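Local coordinates for protein glycosyltransferase Gtf1 (Streptococcus pneumoniae, PDB 4PQG) that belongs to the GT-B glycosyltransferases, carries an added antiparallel beta-sheet domain, and holds uridine-5'-diphosphate in a pocket of this model, at residues 166-174 with 184-192; 70-78 with 205-216. All blocks are in the same frame, centred on the assembly; numbering follows the deposited sequence.

Contact 1: 166-174 with 184-192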
loop_
_atom_site.group_PDB
_atom_site.type_symbol
_atom_site.label_atom_id
_atom_site.label_comp_id
_atom_site.label_asym_id
_atom_site.label_seq_id
_atom_site.Cartn_x
_atom_site.Cartn_y
_atom_site.Cartn_z
ATOM N N VAL A 166 12.320 -30.306 -9.182
ATOM C CA VAL A 166 11.715 -28.990 -8.926
ATOM C C VAL A 166 11.686 -28.104 -10.188
ATOM O O VAL A 166 12.685 -27.979 -10.909
ATOM C CB VAL A 166 12.309 -28.269 -7.681
ATOM C CG1 VAL A 166 13.705 -27.718 -7.940
ATOM C CG2 VAL A 166 11.377 -27.161 -7.203
ATOM N N ALA A 167 10.519 -27.517 -10.452
ATOM C CA ALA A 167 10.317 -26.677 -11.632
ATOM C C ALA A 167 11.137 -25.395 -11.497
ATOM O O ALA A 167 10.979 -24.648 -10.531
ATOM C CB ALA A 167 8.836 -26.355 -11.801
ATOM N N VAL A 168 12.028 -25.162 -12.456
ATOM C CA VAL A 168 12.900 -23.983 -12.444
ATOM C C VAL A 168 12.443 -22.994 -13.519
ATOM O O VAL A 168 12.420 -23.333 -14.694
ATOM C CB VAL A 168 14.380 -24.372 -12.680
ATOM C CG1 VAL A 168 15.253 -23.132 -12.828
ATOM C CG2 VAL A 168 14.888 -25.245 -11.537
ATOM N N LEU A 169 12.092 -21.781 -13.107
ATOM C CA LEU A 169 11.678 -20.729 -14.050
ATOM C C LEU A 169 12.864 -20.231 -14.859
ATOM O O LEU A 169 13.808 -19.726 -14.286
ATOM C CB LEU A 169 11.042 -19.558 -13.306
ATOM C CG LEU A 169 10.667 -18.347 -14.172
ATOM C CD1 LEU A 169 9.616 -18.724 -15.203
ATOM C CD2 LEU A 169 10.204 -17.171 -13.306
ATOM N N TYR A 170 12.822 -20.352 -16.182
ATOM C CA TYR A 170 13.920 -19.794 -16.993
ATOM C C TYR A 170 13.570 -18.622 -17.921
ATOM O O TYR A 170 14.460 -17.857 -18.318
ATOM C CB TYR A 170 14.680 -20.886 -17.756
ATOM C CG TYR A 170 13.851 -21.681 -18.724
ATOM C CD1 TYR A 170 13.729 -21.284 -20.059
ATOM C CD2 TYR A 170 13.196 -22.850 -18.317
ATOM C CE1 TYR A 170 12.973 -22.018 -20.967
ATOM C CE2 TYR A 170 12.435 -23.591 -19.221
ATOM C CZ TYR A 170 12.327 -23.173 -20.545
ATOM O OH TYR A 170 11.576 -23.907 -21.442
ATOM N N GLN A 171 12.299 -18.482 -18.277
ATOM C CA GLN A 171 11.905 -17.444 -19.243
ATOM C C GLN A 171 10.504 -16.944 -18.951
ATOM O O GLN A 171 9.613 -17.733 -18.598
ATOM C CB GLN A 171 11.965 -17.987 -20.680
ATOM C CG GLN A 171 11.624 -16.998 -21.797
ATOM C CD GLN A 171 11.894 -17.582 -23.177
ATOM O OE1 GLN A 171 12.853 -18.326 -23.351
ATOM N NE2 GLN A 171 11.037 -17.260 -24.162
ATOM N N ARG A 172 10.332 -15.632 -19.099
ATOM C CA ARG A 172 9.016 -14.995 -19.089
ATOM C C ARG A 172 8.855 -14.238 -20.386
ATOM O O ARG A 172 9.751 -13.494 -20.770
ATOM C CB ARG A 172 8.925 -13.973 -17.965
ATOM C CG ARG A 172 8.833 -14.556 -16.596
ATOM C CD ARG A 172 8.054 -13.593 -15.720
ATOM N NE ARG A 172 8.012 -14.099 -14.359
ATOM C CZ ARG A 172 8.840 -13.743 -13.381
ATOM N NH1 ARG A 172 9.810 -12.860 -13.585
ATOM N NH2 ARG A 172 8.687 -14.278 -12.175
ATOM N N THR A 173 7.715 -14.391 -21.047
ATOM C CA THR A 173 7.475 -13.680 -22.305
ATOM C C THR A 173 6.200 -12.855 -22.149
ATOM O O THR A 173 5.228 -13.338 -21.576
ATOM C CB THR A 173 7.347 -14.661 -23.502
ATOM O OG1 THR A 173 8.602 -15.302 -23.740
ATOM C CG2 THR A 173 6.913 -13.936 -24.793
ATOM N N PHE A 174 6.227 -11.623 -22.645
ATOM C CA PHE A 174 5.052 -10.744 -22.653
ATOM C C PHE A 174 4.543 -10.555 -24.077
ATOM O O PHE A 174 5.345 -10.416 -25.017
ATOM C CB PHE A 174 5.348 -9.405 -21.950
ATOM C CG PHE A 174 5.422 -9.533 -20.447
ATOM C CD1 PHE A 174 4.312 -9.248 -19.656
ATOM C CD2 PHE A 174 6.581 -9.999 -19.824
ATOM C CE1 PHE A 174 4.358 -9.410 -18.277
ATOM C CE2 PHE A 174 6.638 -10.152 -18.446
ATOM C CZ PHE A 174 5.519 -9.859 -17.668
ATOM N N ASP A 184 11.182 -11.070 -24.201
ATOM C CA ASP A 184 11.415 -12.213 -23.306
ATOM C C ASP A 184 12.305 -11.752 -22.166
ATOM O O ASP A 184 13.193 -10.931 -22.371
ATOM C CB ASP A 184 12.107 -13.382 -24.036
ATOM C CG ASP A 184 11.449 -13.722 -25.367
ATOM O OD1 ASP A 184 10.204 -13.933 -25.374
ATOM O OD2 ASP A 184 12.176 -13.786 -26.405
ATOM N N ILE A 185 12.085 -12.282 -20.970
ATOM C CA ILE A 185 13.010 -12.010 -19.888
ATOM C C ILE A 185 13.667 -13.332 -19.584
ATOM O O ILE A 185 12.976 -14.306 -19.296
ATOM C CB ILE A 185 12.328 -11.460 -18.614
ATOM C CG1 ILE A 185 11.373 -10.298 -18.958
ATOM C CG2 ILE A 185 13.397 -11.070 -17.582
ATOM C CD1 ILE A 185 10.451 -9.884 -17.803
ATOM N N LEU A 186 14.987 -13.373 -19.687
ATOM C CA LEU A 186 15.722 -14.578 -19.335
ATOM C C LEU A 186 16.004 -14.501 -17.844
ATOM O O LEU A 186 16.577 -13.522 -17.373
ATOM C CB LEU A 186 16.993 -14.713 -20.178
ATOM C CG LEU A 186 16.740 -14.752 -21.694
ATOM C CD1 LEU A 186 18.059 -15.030 -22.421
ATOM C CD2 LEU A 186 15.682 -15.790 -22.074
ATOM N N MET A 187 15.567 -15.535 -17.117
ATOM C CA MET A 187 15.620 -15.568 -15.666
ATOM C C MET A 187 16.789 -16.397 -15.167
ATOM O O MET A 187 17.178 -17.387 -15.786
ATOM C CB MET A 187 14.317 -16.159 -15.104
ATOM C CG MET A 187 13.056 -15.450 -15.567
ATOM S SD MET A 187 12.938 -13.744 -14.984
ATOM C CE MET A 187 13.084 -13.998 -13.211
ATOM N N ASN A 188 17.341 -15.997 -14.029
ATOM C CA ASN A 188 18.339 -16.820 -13.359
ATOM C C ASN A 188 18.135 -16.712 -11.853
ATOM O O ASN A 188 18.412 -15.675 -11.236
ATOM C CB ASN A 188 19.764 -16.437 -13.789
ATOM C CG ASN A 188 20.840 -17.230 -13.052
ATOM O OD1 ASN A 188 20.560 -18.229 -12.394
ATOM N ND2 ASN A 188 22.076 -16.777 -13.164
ATOM N N GLN A 189 17.598 -17.793 -11.294
ATOM C CA GLN A 189 17.288 -17.892 -9.865
ATOM C C GLN A 189 16.518 -16.667 -9.347
ATOM O O GLN A 189 16.897 -16.056 -8.349
ATOM C CB GLN A 189 18.563 -18.174 -9.048
ATOM C CG GLN A 189 19.191 -19.553 -9.298
ATOM C CD GLN A 189 18.232 -20.726 -9.055
ATOM O OE1 GLN A 189 17.486 -20.756 -8.065
ATOM N NE2 GLN A 189 18.256 -21.706 -9.959
ATOM N N GLY A 190 15.445 -16.305 -10.050
ATOM C CA GLY A 190 14.639 -15.133 -9.688
ATOM C C GLY A 190 15.156 -13.781 -10.154
ATOM O O GLY A 190 14.475 -12.758 -10.019
ATOM N N LYS A 191 16.361 -13.741 -10.696
ATOM C CA LYS A 191 16.877 -12.472 -11.187
ATOM C C LYS A 191 16.476 -12.324 -12.660
ATOM O O LYS A 191 16.666 -13.243 -13.447
ATOM C CB LYS A 191 18.394 -12.407 -10.998
ATOM C CG LYS A 191 19.026 -11.082 -11.397
ATOM C CD LYS A 191 20.542 -11.130 -11.232
ATOM C CE LYS A 191 21.211 -10.039 -12.060
ATOM N NZ LYS A 191 22.644 -10.354 -12.322
ATOM N N GLU A 192 15.920 -11.167 -13.006
ATOM C CA GLU A 192 15.613 -10.821 -14.401
ATOM C C GLU A 192 16.903 -10.296 -15.037
ATOM O O GLU A 192 17.273 -9.130 -14.875
ATOM C CB GLU A 192 14.495 -9.767 -14.469
ATOM C CG GLU A 192 13.175 -10.206 -13.837
ATOM C CD GLU A 192 12.205 -9.047 -13.577
ATOM O OE1 GLU A 192 12.414 -7.939 -14.097
ATOM O OE2 GLU A 192 11.229 -9.235 -12.820
HETATM O O HOH W 1 14.127 -17.781 -12.016
HETATM O O HOH W 2 10.884 -11.441 -11.315
#
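Tyr-170 to Thr-173 pair with Asp-184 to Met-187 as the two arms of an antiparallel beta hairpin in the extended beta-sheet domain. Arg-172 and Ile-185 form the hydrogen-bonded pair: Arg-172 N gives to Ile-185 O at 3.0 Å, and Ile-185 N returns a bond to Arg-172 O at 2.6 Å. Met-187 N bonds Tyr-170 O at 2.8 Å. Tyr-170 and Gln-171 both face Tyr-159 on the preceding strand, a classic beta bulge. Leu-169 O turns instead to a water, which also accepts from Gly-190 N in the type I' turn Asn-188 to Lys-191.

On the face of Gln-171 and Thr-173 a short polar chain runs across the strands. Gln-171, with an extended chain and CG anti to the backbone N (chi1 -178°), sends NE2 to Thr-173 OG1 at 3.2 Å, in the plane of its amide. The Thr-173 hydroxyl in turn donates to Asp-184 OD1 at 2.7 Å, arriving on the anti side of the carboxylate and 30° out of its plane. Asp-184 OD2 is taken by Lys-198, so both carboxylate oxygens have partners.

The other face carries Arg-172 and Ile-185. Ile-185 CD1 touches Phe-174 CE2, while Leu-169 CD2 lies over the rim of one guanidinium face of Arg-172. Met-187, bent at both chi2 and chi3, brings SD and CE to Arg-172 NH1. The main ionic partner of Arg-172 is Glu-158, at NE. Toward Glu-192, whose OE1 is held by Tyr-74, its ion pair is long, and a water bridges the gap, accepting from Arg-172 NH1 at 2.9 Å and donating to Glu-192 OE2 at 2.7 Å.

Contact 2: 70-78 with 205-216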
loop_
_atom_site.group_PDB
_atom_site.type_symbol
_atom_site.label_atom_id
_atom_site.label_comp_id
_atom_site.label_asym_id
_atom_site.label_seq_id
_atom_site.Cartn_x
_atom_site.Cartn_y
_atom_site.Cartn_z
ATOM N N VAL A 70 -3.512 3.737 -14.455
ATOM C CA VAL A 70 -2.582 2.684 -14.032
ATOM C C VAL A 70 -1.560 2.324 -15.106
ATOM O O VAL A 70 -1.935 2.025 -16.238
ATOM C CB VAL A 70 -3.340 1.418 -13.577
ATOM C CG1 VAL A 70 -2.373 0.271 -13.276
ATOM C CG2 VAL A 70 -4.190 1.744 -12.357
ATOM N N ILE A 71 -0.276 2.368 -14.741
ATOM C CA ILE A 71 0.804 1.808 -15.570
ATOM C C ILE A 71 1.527 0.695 -14.802
ATOM O O ILE A 71 1.935 0.887 -13.649
ATOM C CB ILE A 71 1.830 2.879 -15.998
ATOM C CG1 ILE A 71 1.190 3.836 -17.015
ATOM C CG2 ILE A 71 3.052 2.211 -16.632
ATOM C CD1 ILE A 71 2.028 5.043 -17.395
ATOM N N TRP A 72 1.632 -0.474 -15.424
ATOM C CA TRP A 72 2.437 -1.563 -14.901
ATOM C C TRP A 72 3.630 -1.667 -15.788
ATOM O O TRP A 72 3.491 -1.776 -17.013
ATOM C CB TRP A 72 1.647 -2.875 -14.846
ATOM C CG TRP A 72 2.451 -4.059 -14.325
ATOM C CD1 TRP A 72 3.427 -4.063 -13.325
ATOM C CD2 TRP A 72 2.376 -5.450 -14.781
ATOM N NE1 TRP A 72 3.941 -5.322 -13.144
ATOM C CE2 TRP A 72 3.351 -6.200 -13.980
ATOM C CE3 TRP A 72 1.634 -6.122 -15.742
ATOM C CZ2 TRP A 72 3.544 -7.561 -14.145
ATOM C CZ3 TRP A 72 1.834 -7.498 -15.892
ATOM C CH2 TRP A 72 2.782 -8.193 -15.126
ATOM N N LEU A 73 4.818 -1.559 -15.193
ATOM C CA LEU A 73 6.074 -1.566 -15.947
ATOM C C LEU A 73 6.124 -2.621 -17.076
ATOM O O LEU A 73 6.459 -2.305 -18.233
ATOM C CB LEU A 73 7.264 -1.737 -14.985
ATOM C CG LEU A 73 8.653 -2.068 -15.562
ATOM C CD1 LEU A 73 9.218 -0.901 -16.375
ATOM C CD2 LEU A 73 9.627 -2.466 -14.454
ATOM N N TYR A 74 5.794 -3.867 -16.750
ATOM C CA TYR A 74 6.017 -4.990 -17.683
ATOM C C TYR A 74 5.001 -5.015 -18.841
ATOM O O TYR A 74 5.290 -5.482 -19.932
ATOM C CB TYR A 74 6.058 -6.319 -16.911
ATOM C CG TYR A 74 7.234 -6.372 -15.953
ATOM C CD1 TYR A 74 8.477 -6.841 -16.382
ATOM C CD2 TYR A 74 7.108 -5.919 -14.623
ATOM C CE1 TYR A 74 9.564 -6.882 -15.521
ATOM C CE2 TYR A 74 8.182 -5.951 -13.750
ATOM C CZ TYR A 74 9.411 -6.418 -14.214
ATOM O OH TYR A 74 10.503 -6.441 -13.402
ATOM N N ASN A 75 3.813 -4.493 -18.574
ATOM C CA ASN A 75 2.717 -4.384 -19.553
ATOM C C ASN A 75 2.896 -3.208 -20.534
ATOM O O ASN A 75 2.382 -3.241 -21.667
ATOM C CB ASN A 75 1.397 -4.201 -18.767
ATOM C CG ASN A 75 0.232 -3.823 -19.652
ATOM O OD1 ASN A 75 -0.208 -2.676 -19.650
ATOM N ND2 ASN A 75 -0.247 -4.777 -20.447
ATOM N N HIS A 76 3.632 -2.188 -20.088
ATOM C CA HIS A 76 3.728 -0.885 -20.757
ATOM C C HIS A 76 4.305 -0.957 -22.137
ATOM O O HIS A 76 3.897 -0.197 -23.021
ATOM C CB HIS A 76 4.559 0.089 -19.922
ATOM C CG HIS A 76 4.764 1.438 -20.571
ATOM N ND1 HIS A 76 3.779 2.348 -20.680
ATOM C CD2 HIS A 76 5.898 2.014 -21.143
ATOM C CE1 HIS A 76 4.256 3.453 -21.294
ATOM N NE2 HIS A 76 5.554 3.246 -21.571
ATOM N N PHE A 77 5.245 -1.878 -22.329
ATOM C CA PHE A 77 5.875 -2.087 -23.615
ATOM C C PHE A 77 4.999 -2.865 -24.598
ATOM O O PHE A 77 5.415 -3.116 -25.723
ATOM C CB PHE A 77 7.209 -2.822 -23.432
ATOM C CG PHE A 77 8.190 -2.107 -22.539
ATOM C CD1 PHE A 77 9.059 -1.161 -23.062
ATOM C CD2 PHE A 77 8.268 -2.410 -21.181
ATOM C CE1 PHE A 77 9.988 -0.506 -22.253
ATOM C CE2 PHE A 77 9.190 -1.762 -20.358
ATOM C CZ PHE A 77 10.057 -0.809 -20.896
ATOM N N THR A 78 3.824 -3.308 -24.168
ATOM C CA THR A 78 2.938 -4.046 -25.039
ATOM C C THR A 78 1.706 -3.195 -25.344
ATOM O O THR A 78 1.530 -2.103 -24.790
ATOM C CB THR A 78 2.477 -5.401 -24.426
ATOM O OG1 THR A 78 1.395 -5.184 -23.510
ATOM C CG2 THR A 78 3.650 -6.141 -23.719
ATOM N N LYS A 205 17.607 -5.050 -14.573
ATOM C CA LYS A 205 16.346 -4.309 -14.424
ATOM C C LYS A 205 16.524 -2.785 -14.527
ATOM O O LYS A 205 15.644 -2.080 -15.031
ATOM C CB LYS A 205 15.640 -4.682 -13.113
ATOM C CG LYS A 205 14.221 -4.108 -13.028
ATOM C CD LYS A 205 13.391 -4.779 -11.968
ATOM C CE LYS A 205 12.096 -4.006 -11.802
ATOM N NZ LYS A 205 11.089 -4.825 -11.081
ATOM N N GLN A 206 17.660 -2.275 -14.061
ATOM C CA GLN A 206 17.916 -0.841 -14.147
ATOM C C GLN A 206 17.843 -0.312 -15.581
ATOM O O GLN A 206 17.226 0.724 -15.836
ATOM C CB GLN A 206 19.265 -0.490 -13.531
ATOM C CG GLN A 206 19.289 -0.510 -12.009
ATOM C CD GLN A 206 20.594 0.069 -11.487
ATOM O OE1 GLN A 206 20.664 1.240 -11.119
ATOM N NE2 GLN A 206 21.646 -0.739 -11.496
ATOM N N ALA A 207 18.477 -1.032 -16.503
ATOM C CA ALA A 207 18.479 -0.649 -17.910
ATOM C C ALA A 207 17.072 -0.718 -18.481
ATOM O O ALA A 207 16.672 0.124 -19.303
ATOM C CB ALA A 207 19.424 -1.545 -18.699
ATOM N N PHE A 208 16.325 -1.723 -18.025
ATOM C CA PHE A 208 14.958 -1.939 -18.450
ATOM C C PHE A 208 14.068 -0.784 -17.981
ATOM O O PHE A 208 13.287 -0.217 -18.769
ATOM C CB PHE A 208 14.477 -3.282 -17.872
ATOM C CG PHE A 208 13.077 -3.668 -18.269
ATOM C CD1 PHE A 208 12.727 -3.826 -19.604
ATOM C CD2 PHE A 208 12.126 -3.940 -17.293
ATOM C CE1 PHE A 208 11.449 -4.227 -19.960
ATOM C CE2 PHE A 208 10.854 -4.350 -17.644
ATOM C CZ PHE A 208 10.512 -4.496 -18.978
ATOM N N VAL A 209 14.207 -0.419 -16.707
ATOM C CA VAL A 209 13.470 0.725 -16.151
ATOM C C VAL A 209 13.888 2.031 -16.841
ATOM O O VAL A 209 13.051 2.895 -17.065
ATOM C CB VAL A 209 13.634 0.809 -14.610
ATOM C CG1 VAL A 209 13.061 2.105 -14.054
ATOM C CG2 VAL A 209 12.940 -0.395 -13.968
ATOM N N ARG A 210 15.165 2.161 -17.186
ATOM C CA ARG A 210 15.612 3.331 -17.962
ATOM C C ARG A 210 14.846 3.452 -19.282
ATOM O O ARG A 210 14.333 4.525 -19.608
ATOM C CB ARG A 210 17.122 3.302 -18.214
ATOM C CG ARG A 210 17.661 4.662 -18.617
ATOM C CD ARG A 210 19.125 4.603 -18.997
ATOM N NE ARG A 210 19.974 4.441 -17.821
ATOM C CZ ARG A 210 20.207 5.389 -16.904
ATOM N NH1 ARG A 210 19.643 6.595 -16.998
ATOM N NH2 ARG A 210 21.009 5.124 -15.876
ATOM N N ALA A 211 14.765 2.342 -20.018
ATOM C CA ALA A 211 14.044 2.275 -21.289
ATOM C C ALA A 211 12.588 2.636 -21.099
ATOM O O ALA A 211 11.992 3.346 -21.919
ATOM C CB ALA A 211 14.163 0.877 -21.892
ATOM N N PHE A 212 12.002 2.125 -20.018
ATOM C CA PHE A 212 10.660 2.509 -19.637
ATOM C C PHE A 212 10.542 4.034 -19.444
ATOM O O PHE A 212 9.673 4.692 -20.052
ATOM C CB PHE A 212 10.233 1.799 -18.354
ATOM C CG PHE A 212 8.983 2.386 -17.759
ATOM C CD1 PHE A 212 7.738 2.088 -18.304
ATOM C CD2 PHE A 212 9.058 3.269 -16.696
ATOM C CE1 PHE A 212 6.581 2.654 -17.777
ATOM C CE2 PHE A 212 7.908 3.845 -16.162
ATOM C CZ PHE A 212 6.666 3.534 -16.710
ATOM N N MET A 213 11.420 4.589 -18.619
ATOM C CA MET A 213 11.408 6.033 -18.359
ATOM C C MET A 213 11.508 6.856 -19.650
ATOM O O MET A 213 10.745 7.799 -19.837
ATOM C CB MET A 213 12.505 6.425 -17.381
ATOM C CG MET A 213 12.303 5.912 -15.955
ATOM S SD MET A 213 10.853 6.549 -15.091
ATOM C CE MET A 213 11.355 8.245 -14.789
ATOM N N LYS A 214 12.422 6.474 -20.539
ATOM C CA LYS A 214 12.627 7.185 -21.811
ATOM C C LYS A 214 11.382 7.079 -22.678
ATOM O O LYS A 214 11.000 8.049 -23.335
ATOM C CB LYS A 214 13.862 6.650 -22.552
ATOM C CG LYS A 214 15.156 6.989 -21.837
ATOM C CD LYS A 214 16.379 6.654 -22.665
ATOM C CE LYS A 214 17.637 7.115 -21.951
ATOM N NZ LYS A 214 17.838 8.587 -22.042
ATOM N N SER A 215 10.732 5.914 -22.636
ATOM C CA SER A 215 9.470 5.687 -23.357
ATOM C C SER A 215 8.318 6.599 -22.915
ATOM O O SER A 215 7.305 6.668 -23.605
ATOM C CB SER A 215 9.031 4.205 -23.298
ATOM O OG SER A 215 8.101 3.944 -22.250
ATOM N N LEU A 216 8.448 7.263 -21.765
ATOM C CA LEU A 216 7.421 8.226 -21.328
ATOM C C LEU A 216 7.496 9.546 -22.090
ATOM O O LEU A 216 6.517 10.298 -22.115
ATOM C CB LEU A 216 7.500 8.514 -19.816
ATOM C CG LEU A 216 7.363 7.290 -18.905
ATOM C CD1 LEU A 216 7.659 7.643 -17.451
ATOM C CD2 LEU A 216 5.990 6.653 -19.052
#
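With CG anti to the backbone N in both Leu-73 and Phe-212 (chi1 167° in each), the CD1 branch of Leu-73 meets the start of the phenylalanine side chain, 3.5 Å from Phe-212 CB. The leucine is a knob in a hole of helix 205-215, set among Lys-205, Phe-208, Val-209 and Phe-212. Phe-208 extends in the same way and enters an aromatic cluster with Tyr-74 and Phe-77. Its ring is nearly parallel to that of Phe-77 but slid aside, with Phe-208 CZ 3.3 Å from Phe-77 CE2; against Tyr-74 it is oblique.

His-76 receives the edge of Phe-212 on one face, in a T-shaped pair with centroids 4.9 Å apart and planes at 75°. The imidazole is also gripped in its own plane: NE2 gives a bent bond (132° at the hydrogen) to Ser-215 OG at 2.7 Å. That hydroxyl donates to Phe-212 O at 2.8 Å, on a lone pair, so the serine ties the histidine back to the helix backbone. At the other end the extended Lys-205 chain carries NZ to the edge of the Tyr-74 ring, where it donates to OH at 2.9 Å. Glu-192 also bonds this hydroxyl, and Lys-205 NZ gives to Thr-48 O.

Strand 70-72 is the outermost strand of the seven-stranded parallel sheet, its Ile-71 bonded to strand 42-47. Helix 205-215 packs beside it: Phe-212 touches Ile-46 of strand 42-47, Val-209 leans on helix 233-240, and Phe-208 stacks with Tyr-195 of strand 191-196.

How the contacts relate
The two contacts have centres about 18 Å apart, on the same side of the chain's centre. Along the chain, 70-78 comes first, then the strands of contact 1, then 205-216, so the chain leaves the seven-stranded parallel sheet, runs out through the ten-stranded antiparallel sheet and returns as helix 205-215. They meet directly where Glu-192 OE1 lies 2.5 Å from Tyr-74 OH, a probable hydrogen bond. Beside it Phe-174 packs on Trp-72 and Tyr-74, and Ile-185 on Tyr-74. Contact 1 thus belongs to the added sheet and contact 2 to the edge of a parallel-sheet domain, and the residues where they touch form part of the junction between the two.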